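Cell division topological specificity factor (Helicobacter pylori, PDB 3KU7) confines the division septum to the middle of the long cell axis by preventing MinC and MinD from inhibiting division there while permitting that inhibition at the poles. Local coordinates at the interface of chains A and B. Numbering follows the deposited sequence. Chains: chain A/B, Cell division topological specificity factor.

Contact 1: the interface of chains A and B. Residues chain A 24-28, 45, 49; chain B 24-27, 45, 49.
The MinE dimer is joined here by two copies of its first strand, 22-30 of chain A and 22-29 of chain B, paired antiparallel about the two-fold axis so that one sheet runs through both subunits.

Backbone hydrogen bonds set the register. A:Ile26 faces its own copy: its amide N donates to the B:Ile26 carbonyl O over 2.7 Å, and the return bond from B:Ile26 N falls on a lone pair of A:Ile26 O at 2.9 Å. Two residues further along, at the next hydrogen-bonded pair, A:Ala28 N meets B:Lys24 O at 2.8 Å, straight at the hydrogen (172°) and nearly along the C=O axis. B:Lys24 N answers to A:Ala28 O at 3.0 Å, in the carbonyl plane.

Apolar packing lies on both faces. On one, A:Ile26 CB meets B:Ile26 CB at 4.0 Å, branch point to branch point. On the other, facing the helices, A:Leu25 crosses B:Leu25 obliquely; CG of each is anti to the backbone N (chi1 166° and 179°), and the A:Leu25 methyl CD1 reaches B:Leu25 CG at 3.5 Å. A:Leu27 turns its CD2 methyl toward B:Leu25 CB.

Above this leucine layer the helices meet through isoleucines. A:Ile45 and B:Ile45 cross at about a right angle, with A:Ile45 CD1 against B:Ile45 CG2 at 3.7 Å. Flanking them, A:Ile49 CG1 touches B:Ile45 CD1, and A:Ile45 CD1 touches B:Ile49 CG1.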
# COMPACT_ATOMS: atom_id res chain seq x y z
N LYS A 24 2.59 3.28 7.24
CA LYS A 24 2.64 4.09 6.02
C LYS A 24 2.51 3.27 4.75
O LYS A 24 3.19 2.29 4.56
CB LYS A 24 3.96 4.86 5.99
CG LYS A 24 4.15 5.71 4.75
CD LYS A 24 4.13 7.18 5.12
CE LYS A 24 4.92 8.03 4.12
NZ LYS A 24 5.40 9.33 4.69
N LEU A 25 1.65 3.73 3.85
CA LEU A 25 1.42 3.04 2.59
C LEU A 25 1.63 3.94 1.39
O LEU A 25 1.08 5.03 1.31
CB LEU A 25 -0.00 2.49 2.58
CG LEU A 25 -0.51 2.03 1.23
CD1 LEU A 25 -0.03 0.63 0.96
CD2 LEU A 25 -2.01 2.08 1.27
N ILE A 26 2.42 3.47 0.44
CA ILE A 26 2.69 4.24 -0.76
C ILE A 26 2.28 3.50 -2.01
O ILE A 26 2.57 2.31 -2.16
CB ILE A 26 4.18 4.59 -0.89
CG1 ILE A 26 4.48 5.80 -0.02
CG2 ILE A 26 4.56 4.85 -2.35
CD1 ILE A 26 5.95 6.08 0.11
N LEU A 27 1.58 4.19 -2.89
CA LEU A 27 1.18 3.58 -4.14
C LEU A 27 1.79 4.42 -5.23
O LEU A 27 1.38 5.55 -5.45
CB LEU A 27 -0.34 3.54 -4.29
CG LEU A 27 -0.93 2.13 -4.33
CD1 LEU A 27 -2.37 2.19 -4.80
CD2 LEU A 27 -0.13 1.29 -5.29
N ALA A 28 2.78 3.87 -5.91
CA ALA A 28 3.45 4.61 -6.97
C ALA A 28 3.15 4.07 -8.37
O ALA A 28 2.92 2.89 -8.57
CB ALA A 28 4.93 4.62 -6.72
N ILE A 45 -8.18 -0.42 -0.83
CA ILE A 45 -6.94 -0.73 -0.14
C ILE A 45 -7.01 -0.20 1.29
O ILE A 45 -6.67 -0.89 2.25
CB ILE A 45 -5.74 -0.09 -0.80
CG1 ILE A 45 -5.51 -0.70 -2.17
CG2 ILE A 45 -4.53 -0.29 0.08
CD1 ILE A 45 -5.15 -2.13 -2.10
N ILE A 49 -6.99 -2.04 5.13
CA ILE A 49 -6.13 -1.74 6.23
C ILE A 49 -6.96 -1.49 7.48
O ILE A 49 -6.69 -2.08 8.52
CB ILE A 49 -5.22 -0.54 5.89
CG1 ILE A 49 -4.13 -1.00 4.92
CG2 ILE A 49 -4.62 0.03 7.15
CD1 ILE A 49 -3.33 0.15 4.31
N LYS B 24 3.84 0.05 -7.98
CA LYS B 24 4.60 -0.35 -6.80
C LYS B 24 3.94 0.11 -5.50
O LYS B 24 3.42 1.20 -5.40
CB LYS B 24 6.06 0.14 -6.90
CG LYS B 24 6.99 -0.42 -5.83
CD LYS B 24 8.46 -0.10 -6.11
CE LYS B 24 9.42 -0.68 -5.06
NZ LYS B 24 10.83 -0.25 -5.25
N LEU B 25 3.96 -0.77 -4.50
CA LEU B 25 3.33 -0.47 -3.23
C LEU B 25 4.24 -0.71 -2.04
O LEU B 25 4.93 -1.72 -1.96
CB LEU B 25 2.05 -1.30 -3.08
CG LEU B 25 1.20 -1.18 -1.81
CD1 LEU B 25 -0.22 -1.59 -2.10
CD2 LEU B 25 1.77 -2.05 -0.72
N ILE B 26 4.25 0.24 -1.11
CA ILE B 26 5.06 0.14 0.08
C ILE B 26 4.20 0.24 1.33
O ILE B 26 3.39 1.16 1.47
CB ILE B 26 6.07 1.25 0.21
CG1 ILE B 26 7.00 1.26 -1.00
CG2 ILE B 26 6.82 1.09 1.53
CD1 ILE B 26 7.85 0.07 -1.08
N LEU B 27 4.35 -0.73 2.23
CA LEU B 27 3.63 -0.72 3.49
C LEU B 27 4.78 -0.73 4.47
O LEU B 27 5.51 -1.71 4.60
CB LEU B 27 2.77 -1.97 3.67
CG LEU B 27 1.41 -1.71 4.36
CD1 LEU B 27 0.70 -2.99 4.65
CD2 LEU B 27 1.60 -1.00 5.67
N ILE B 45 -4.63 -7.17 0.55
CA ILE B 45 -4.24 -6.04 -0.27
C ILE B 45 -3.79 -6.44 -1.68
O ILE B 45 -4.15 -5.79 -2.65
CB ILE B 45 -3.11 -5.25 0.42
CG1 ILE B 45 -3.68 -4.54 1.65
CG2 ILE B 45 -2.52 -4.24 -0.55
CD1 ILE B 45 -2.63 -3.88 2.52
N ILE B 49 -5.57 -5.57 -5.41
CA ILE B 49 -4.81 -5.09 -6.54
C ILE B 49 -5.04 -5.96 -7.78
O ILE B 49 -5.26 -5.44 -8.87
CB ILE B 49 -3.32 -4.99 -6.14
CG1 ILE B 49 -3.17 -3.90 -5.07
CG2 ILE B 49 -2.46 -4.66 -7.34
CD1 ILE B 49 -1.81 -3.85 -4.43

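Contact 2: the interface of chains A and B. Residues chain A 28-30, 33, 35, 37; chain B 21-23, 53, 78, 80.
Antiparallel pairing of the first strands continues to the bridge between A:Lys29 (phi/psi -160/178°, almost fully extended) and B:Leu23, after which the loop following strand 22-30 of chain A closes over the start of strand 22-29 and the C-terminal segment of chain B, forming an edge of the dimer interface. Within this patch no nitrogen or oxygen of one side comes within bonding reach of the other, so packing carries it.

Leucines from both chains form its core. The A:Leu35 side chain, with CG anti to the carbonyl carbon, points tip to tip at two partners and divides its methyls between them: CD1 meets B:Leu23 CD1 at 3.6 Å, and CD2 meets B:Leu78 CD1 at 3.6 Å. A:Leu33 crosses B:Leu78 obliquely and brings A:Leu33 CD1 to B:Leu78 CD1, also at 3.6 Å. B:Leu23 CD1 additionally lies against A:Lys29 CB. Farther along, A:Tyr37 crosses B:Thr53 at about a right angle, its phenol OH 3.5 Å from the methyl CG2.

At the outer end, A:Leu33 is set tip to tip against a charged pair within chain B. Its CG faces B:Asp21 OD1 at 3.6 Å, while its CD2 methyl lies near B:Arg80 NH1. The guanidinium holds the carboxylate end-on, NH1 and NH2 both donating to one oxygen: B:Arg80 NH1 approaches B:Asp21 OD2 from above the carboxylate plane at 3.0 Å, and B:Arg80 NH2 meets the anti lone pair of B:Asp21 OD2 at 2.9 Å.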
# COMPACT_ATOMS: atom_id res chain seq x y z
N ALA A 28 2.78 3.87 -5.91
CA ALA A 28 3.45 4.61 -6.97
C ALA A 28 3.15 4.07 -8.37
O ALA A 28 2.92 2.89 -8.57
CB ALA A 28 4.93 4.62 -6.72
N LYS A 29 3.14 4.98 -9.33
CA LYS A 29 2.88 4.63 -10.72
C LYS A 29 3.40 5.69 -11.66
O LYS A 29 3.93 6.73 -11.26
CB LYS A 29 1.38 4.45 -10.97
CG LYS A 29 0.63 5.73 -11.38
CD LYS A 29 -0.81 5.44 -11.75
CE LYS A 29 -1.59 6.69 -12.13
NZ LYS A 29 -1.79 6.90 -13.60
N GLU A 30 3.24 5.40 -12.95
CA GLU A 30 3.64 6.30 -14.01
C GLU A 30 2.66 7.46 -13.95
O GLU A 30 1.45 7.24 -13.99
CB GLU A 30 3.50 5.60 -15.36
CG GLU A 30 4.66 4.68 -15.67
CD GLU A 30 5.96 5.44 -15.81
OE1 GLU A 30 6.08 6.54 -15.23
OE2 GLU A 30 6.88 4.94 -16.50
N LEU A 33 0.51 7.06 -17.06
CA LEU A 33 -0.43 5.94 -17.06
C LEU A 33 -1.87 6.33 -16.81
O LEU A 33 -2.14 7.29 -16.09
CB LEU A 33 -0.02 4.90 -16.02
CG LEU A 33 0.20 3.48 -16.52
CD1 LEU A 33 0.16 2.56 -15.31
CD2 LEU A 33 -0.86 3.08 -17.54
N LEU A 35 -5.29 4.04 -15.97
CA LEU A 35 -5.81 3.40 -14.77
C LEU A 35 -6.89 4.29 -14.18
O LEU A 35 -6.63 5.11 -13.30
CB LEU A 35 -4.70 3.21 -13.75
CG LEU A 35 -3.36 2.69 -14.26
CD1 LEU A 35 -2.43 2.54 -13.06
CD2 LEU A 35 -3.55 1.37 -14.99
N TYR A 37 -9.26 3.38 -12.29
CA TYR A 37 -9.76 2.82 -11.02
C TYR A 37 -8.87 3.07 -9.81
O TYR A 37 -9.15 2.61 -8.70
CB TYR A 37 -9.92 1.32 -11.18
CG TYR A 37 -8.63 0.70 -11.59
CD1 TYR A 37 -7.56 0.63 -10.70
CD2 TYR A 37 -8.44 0.24 -12.88
CE1 TYR A 37 -6.33 0.11 -11.09
CE2 TYR A 37 -7.23 -0.27 -13.29
CZ TYR A 37 -6.18 -0.34 -12.39
OH TYR A 37 -4.99 -0.89 -12.81
N ASP B 21 4.30 -1.29 -18.22
CA ASP B 21 3.67 -0.42 -17.22
C ASP B 21 3.56 -1.05 -15.84
O ASP B 21 2.75 -1.94 -15.60
CB ASP B 21 2.28 0.04 -17.68
CG ASP B 21 2.34 1.18 -18.70
OD1 ASP B 21 3.03 2.19 -18.43
OD2 ASP B 21 1.69 1.06 -19.77
N ARG B 22 4.38 -0.55 -14.93
CA ARG B 22 4.44 -1.06 -13.58
C ARG B 22 3.73 -0.24 -12.53
O ARG B 22 3.37 0.91 -12.74
CB ARG B 22 5.90 -1.27 -13.22
CG ARG B 22 6.54 -2.32 -14.10
CD ARG B 22 8.05 -2.15 -14.28
NE ARG B 22 8.66 -3.39 -14.78
CZ ARG B 22 9.97 -3.62 -14.90
NH1 ARG B 22 10.85 -2.68 -14.57
NH2 ARG B 22 10.39 -4.80 -15.31
N LEU B 23 3.54 -0.89 -11.38
CA LEU B 23 2.87 -0.33 -10.21
C LEU B 23 3.71 -0.79 -9.01
O LEU B 23 4.26 -1.89 -9.03
CB LEU B 23 1.47 -0.92 -10.10
CG LEU B 23 0.25 -0.04 -9.86
CD1 LEU B 23 0.02 0.82 -11.08
CD2 LEU B 23 -0.98 -0.90 -9.57
N THR B 53 -6.22 -4.76 -11.21
CA THR B 53 -5.25 -4.67 -12.29
C THR B 53 -5.28 -5.90 -13.19
O THR B 53 -4.86 -5.85 -14.35
CB THR B 53 -3.85 -4.55 -11.73
OG1 THR B 53 -3.51 -5.76 -11.06
CG2 THR B 53 -3.79 -3.43 -10.73
N LEU B 78 1.25 -4.50 -14.85
CA LEU B 78 -0.08 -4.43 -15.43
C LEU B 78 -0.15 -5.23 -16.70
O LEU B 78 0.78 -5.24 -17.50
CB LEU B 78 -0.48 -2.98 -15.68
CG LEU B 78 -0.51 -2.32 -14.31
CD1 LEU B 78 -0.78 -0.84 -14.48
CD2 LEU B 78 -1.57 -2.99 -13.44
N ARG B 80 -3.23 -5.44 -19.20
CA ARG B 80 -4.04 -4.83 -20.29
C ARG B 80 -3.50 -4.83 -21.74
O ARG B 80 -3.57 -3.76 -22.38
CB ARG B 80 -4.42 -3.39 -19.93
CG ARG B 80 -3.89 -2.84 -18.63
CD ARG B 80 -3.10 -1.57 -18.85
NE ARG B 80 -1.81 -1.87 -19.45
CZ ARG B 80 -0.92 -0.96 -19.83
NH1 ARG B 80 -1.18 0.33 -19.68
NH2 ARG B 80 0.24 -1.34 -20.35
OXT ARG B 80 -3.03 -5.89 -22.20

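Contact 3: the interface of chains A and B. Residues chain A 37, 41, 44-45; chain B 48-49, 52-53.
Helix 38-53 of chain A, with A:Tyr37 just before it, packs here against the C-terminal end of its copy, helix 41-53 of chain B, in a helix-to-helix part of the MinE dimer interface.

B:Tyr52 is the central group. The B:Tyr52 side chain runs past those of A:Tyr37 and A:Met41, pointing the opposite way, with B:Tyr52 CD2 3.8 Å from A:Tyr37 CB and CD1 3.9 Å from A:Met41 CG. The tip of B:Tyr52 is tethered by a hydrogen bond: the phenol OH donates to the anti lone pair of A:Glu44 OE2 at 2.7 Å. The carboxylate comes to the ring edge, its plane turned 63° from the ring. At the other end of the residue, the carbonyl O of B:Tyr52 lies over one face of A:Tyr37, toward the rim and 3.4 Å from CE2.

A:Met41, extended beyond CG, sends its CE methyl between B:Ile49 and B:Thr53, reaching B:Thr53 CG2 at 3.4 Å. B:Thr53 OG1 donates to B:Ile49 O at 2.8 Å from above the carbonyl plane, which probably helps hold the threonine's rotation and so its methyl toward A:Met41. B:Val48 completes the patch, CG1 against A:Ile45 CD1 at 3.8 Å.

The two helices run antiparallel beside each other on one face of the intermolecular sheet.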
# COMPACT_ATOMS: atom_id res chain seq x y z
N TYR A 37 -9.26 3.38 -12.29
CA TYR A 37 -9.76 2.82 -11.02
C TYR A 37 -8.87 3.07 -9.81
O TYR A 37 -9.15 2.61 -8.70
CB TYR A 37 -9.92 1.32 -11.18
CG TYR A 37 -8.63 0.70 -11.59
CD1 TYR A 37 -7.56 0.63 -10.70
CD2 TYR A 37 -8.44 0.24 -12.88
CE1 TYR A 37 -6.33 0.11 -11.09
CE2 TYR A 37 -7.23 -0.27 -13.29
CZ TYR A 37 -6.18 -0.34 -12.39
OH TYR A 37 -4.99 -0.89 -12.81
N MET A 41 -9.42 1.80 -6.22
CA MET A 41 -8.47 0.90 -5.62
C MET A 41 -7.98 1.48 -4.28
O MET A 41 -7.83 0.77 -3.28
CB MET A 41 -7.32 0.70 -6.60
CG MET A 41 -6.65 -0.63 -6.50
SD MET A 41 -5.21 -0.61 -7.56
CE MET A 41 -4.82 -2.29 -7.66
N GLU A 44 -10.54 0.91 -1.60
CA GLU A 44 -10.59 -0.48 -1.12
C GLU A 44 -9.33 -0.87 -0.35
O GLU A 44 -9.41 -1.55 0.67
CB GLU A 44 -10.85 -1.46 -2.28
CG GLU A 44 -12.10 -2.34 -2.05
CD GLU A 44 -12.28 -3.48 -3.06
OE1 GLU A 44 -12.05 -4.67 -2.71
OE2 GLU A 44 -12.66 -3.18 -4.21
N ILE A 45 -8.18 -0.42 -0.83
CA ILE A 45 -6.94 -0.73 -0.14
C ILE A 45 -7.01 -0.20 1.29
O ILE A 45 -6.67 -0.89 2.25
CB ILE A 45 -5.74 -0.09 -0.80
CG1 ILE A 45 -5.51 -0.70 -2.17
CG2 ILE A 45 -4.53 -0.29 0.08
CD1 ILE A 45 -5.15 -2.13 -2.10
N VAL B 48 -6.85 -7.33 -3.75
CA VAL B 48 -7.56 -6.16 -4.26
C VAL B 48 -6.88 -5.63 -5.49
O VAL B 48 -7.51 -5.27 -6.49
CB VAL B 48 -7.60 -5.02 -3.22
CG1 VAL B 48 -8.03 -3.72 -3.90
CG2 VAL B 48 -8.55 -5.41 -2.07
N ILE B 49 -5.57 -5.57 -5.41
CA ILE B 49 -4.81 -5.09 -6.54
C ILE B 49 -5.04 -5.96 -7.78
O ILE B 49 -5.26 -5.44 -8.87
CB ILE B 49 -3.32 -4.99 -6.14
CG1 ILE B 49 -3.17 -3.90 -5.07
CG2 ILE B 49 -2.46 -4.66 -7.34
CD1 ILE B 49 -1.81 -3.85 -4.43
N TYR B 52 -8.30 -5.47 -9.35
CA TYR B 52 -8.36 -4.28 -10.16
C TYR B 52 -7.40 -4.16 -11.31
O TYR B 52 -7.71 -3.49 -12.28
CB TYR B 52 -8.18 -3.04 -9.32
CG TYR B 52 -9.40 -2.66 -8.56
CD1 TYR B 52 -9.59 -3.12 -7.28
CD2 TYR B 52 -10.35 -1.80 -9.12
CE1 TYR B 52 -10.70 -2.74 -6.54
CE2 TYR B 52 -11.47 -1.40 -8.39
CZ TYR B 52 -11.63 -1.88 -7.09
OH TYR B 52 -12.71 -1.52 -6.33
N THR B 53 -6.22 -4.76 -11.21
CA THR B 53 -5.25 -4.67 -12.29
C THR B 53 -5.28 -5.90 -13.19
O THR B 53 -4.86 -5.85 -14.35
CB THR B 53 -3.85 -4.55 -11.73
OG1 THR B 53 -3.51 -5.76 -11.06
CG2 THR B 53 -3.79 -3.43 -10.73

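The three contacts form one continuous part of the dimer interface. Contact 1 lies about 13 Å from contact 2 and 10 Å from contact 3, with 11 Å between contacts 2 and 3, all measured between the centres of their C-alpha atoms. A:Ala28 carries the strand pairing of contact 1 into contact 2; A:Ile45 and B:Ile49 tie the helices of contact 3 to contact 1; A:Tyr37 and B:Thr53 belong to both contacts 2 and 3. Sheet, loop and helix packing are thus linked through shared residues, and two-fold symmetry repeats each contact with the chains exchanged, consistent with a MinE dimer built as one fold.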